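Local coordinates for protein truncated hemoglobin from geobacillus stearothermophilus (Geobacillus stearothermophilus, PDB 2BKM) that probably binds oxygen reversibly at a haem iron, as a truncated globin with a likely role in oxygen storage or transport, at residues V20-F23 and Y24-V27. Residues are numbered along the deposited sequence; the frame is centred on the assembly and turned at random.
With ACT (acetate ion), chain E.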
loop_
_atom_site.group_PDB
_atom_site.type_symbol
_atom_site.label_atom_id
_atom_site.label_comp_id
_atom_site.label_asym_id
_atom_site.label_seq_id
_atom_site.Cartn_x
_atom_site.Cartn_y
_atom_site.Cartn_z
ATOM N N VAL A 20 -4.720 -6.625 1.264
ATOM C CA VAL A 20 -5.413 -5.386 1.577
ATOM C C VAL A 20 -6.261 -5.519 2.824
ATOM O O VAL A 20 -6.237 -4.656 3.654
ATOM C CB VAL A 20 -6.257 -4.951 0.358
ATOM C CG1 VAL A 20 -7.294 -3.911 0.747
ATOM C CG2 VAL A 20 -5.332 -4.464 -0.716
ATOM N N GLU A 21 -6.991 -6.624 2.925
ATOM C CA GLU A 21 -7.796 -6.872 4.116
ATOM C C GLU A 21 -6.913 -6.836 5.370
ATOM O O GLU A 21 -7.224 -6.157 6.344
ATOM C CB GLU A 21 -8.475 -8.232 3.977
ATOM C CG GLU A 21 -9.430 -8.515 5.126
ATOM C CD GLU A 21 -9.754 -10.005 5.315
ATOM O OE1 GLU A 21 -9.228 -10.884 4.575
ATOM O OE2 GLU A 21 -10.544 -10.290 6.251
ATOM N N ALA A 22 -5.780 -7.541 5.323
ATOM C CA ALA A 22 -4.926 -7.579 6.482
ATOM C C ALA A 22 -4.305 -6.217 6.781
ATOM O O ALA A 22 -4.182 -5.803 7.933
ATOM C CB ALA A 22 -3.857 -8.646 6.258
ATOM N N PHE A 23 -3.909 -5.534 5.725
ATOM C CA PHE A 23 -3.274 -4.247 5.849
ATOM C C PHE A 23 -4.183 -3.225 6.569
ATOM O O PHE A 23 -3.747 -2.543 7.485
ATOM C CB PHE A 23 -2.848 -3.756 4.467
ATOM C CG PHE A 23 -2.187 -2.399 4.501
ATOM C CD1 PHE A 23 -2.822 -1.321 3.899
ATOM C CD2 PHE A 23 -0.973 -2.190 5.149
ATOM C CE1 PHE A 23 -2.235 -0.070 3.915
ATOM C CE2 PHE A 23 -0.380 -0.933 5.180
ATOM C CZ PHE A 23 -1.004 0.127 4.564
ATOM N N TYR A 24 -5.442 -3.157 6.135
ATOM C CA TYR A 24 -6.302 -2.125 6.732
ATOM C C TYR A 24 -6.694 -2.448 8.144
ATOM O O TYR A 24 -6.951 -1.520 8.937
ATOM C CB TYR A 24 -7.473 -1.717 5.844
ATOM C CG TYR A 24 -6.916 -0.901 4.729
ATOM C CD1 TYR A 24 -6.822 -1.407 3.446
ATOM C CD2 TYR A 24 -6.399 0.359 4.991
ATOM C CE1 TYR A 24 -6.241 -0.660 2.436
ATOM C CE2 TYR A 24 -5.817 1.108 4.010
ATOM C CZ TYR A 24 -5.735 0.587 2.720
ATOM O OH TYR A 24 -5.141 1.317 1.717
ATOM N N ARG A 25 -6.699 -3.735 8.504
ATOM C CA ARG A 25 -6.876 -4.026 9.928
ATOM C C ARG A 25 -5.709 -3.463 10.752
ATOM O O ARG A 25 -5.900 -2.980 11.874
ATOM C CB ARG A 25 -6.983 -5.526 10.182
ATOM C CG ARG A 25 -8.275 -6.125 9.701
ATOM C CD ARG A 25 -8.409 -7.535 10.301
ATOM N NE ARG A 25 -7.404 -8.463 9.777
ATOM C CZ ARG A 25 -7.603 -9.209 8.696
ATOM N NH1 ARG A 25 -6.659 -10.043 8.267
ATOM N NH2 ARG A 25 -8.760 -9.116 8.043
ATOM N N ARG A 26 -4.488 -3.531 10.207
ATOM C CA ARG A 26 -3.335 -2.997 10.906
ATOM C C ARG A 26 -3.361 -1.478 10.931
ATOM O O ARG A 26 -3.019 -0.872 11.921
ATOM C CB ARG A 26 -2.038 -3.484 10.257
ATOM C CG ARG A 26 -1.754 -4.995 10.283
ATOM C CD ARG A 26 -2.014 -5.712 11.589
ATOM N NE ARG A 26 -1.382 -7.026 11.451
ATOM C CZ ARG A 26 -0.369 -7.469 12.193
ATOM N NH1 ARG A 26 0.130 -6.751 13.200
ATOM N NH2 ARG A 26 0.127 -8.661 11.928
ATOM N N VAL A 27 -3.747 -0.863 9.811
ATOM C CA VAL A 27 -3.813 0.573 9.744
ATOM C C VAL A 27 -4.793 1.089 10.758
ATOM O O VAL A 27 -4.500 2.063 11.439
ATOM C CB VAL A 27 -4.212 1.031 8.317
ATOM C CG1 VAL A 27 -4.534 2.518 8.300
ATOM C CG2 VAL A 27 -3.072 0.717 7.315
HETATM C C ACT E . -3.593 3.805 1.732
HETATM O O ACT E . -3.448 2.793 2.412
HETATM O OXT ACT E . -2.586 4.462 1.548
HETATM C CH3 ACT E . -4.900 4.190 1.149
HETATM O O HOH W 1 -6.425 -11.020 5.041
HETATM O O HOH W 2 -4.464 -7.611 10.057
#
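Two neighbouring aromatic residues, Phe23 and Tyr24, meet edge-to-face on one turn of helix 12-29: the Phe23 edge points at the Tyr24 face, with the ring planes 71° apart and Phe23 CD1 3.7 Å from Tyr24 CZ. In this truncated haemoglobin, whose family has a shortened, 2-on-2 globin fold, Tyr24 lies beside the haem and lines the site of the bound oxygen molecule. The two rings converge because their first torsions differ, CG of Phe23 lying anti to the backbone N (chi1 179°) and CG of Tyr24 anti to its carbonyl carbon. One turn on, Val27 sets CG2 over a Phe23 face, a CH-pi contact 3.6 Å from the ring centroid. Val20 CG1 lies at the Tyr24 edge, 3.7 Å from CD1 of that ring. Trp88 of helix 82-98, also in the oxygen pocket, adds an edge-to-face contact to Phe23. Replacing Phe23 by an alanine would probably leave the Tyr24 face without its edge-on partner and Val27 CG2 without the ring it covers. Tyr24 OH donates a hydrogen bond to O of an acetate, probably from the crystallisation liquor, at a doubtfully short 2.4 Å, and a weak one links it to Gln48 OE1; the acetate is also hydrogen-bonded to Trp88 NE1. The solvent-facing side of the helix is polar: Glu21 OE2 and Arg25 NH2 form an i to i+4 salt bridge of 2.8 Å, their carboxylate and guanidinium planes 83° apart. Arg25 NH1 and Arg26 NE form salt bridges with Glu98 OE1 and OE2, respectively, joining this helix to helix 82-98. A water donates to Ala22 O at 2.8 Å and accepts from Arg25 NE at 3.1 Å.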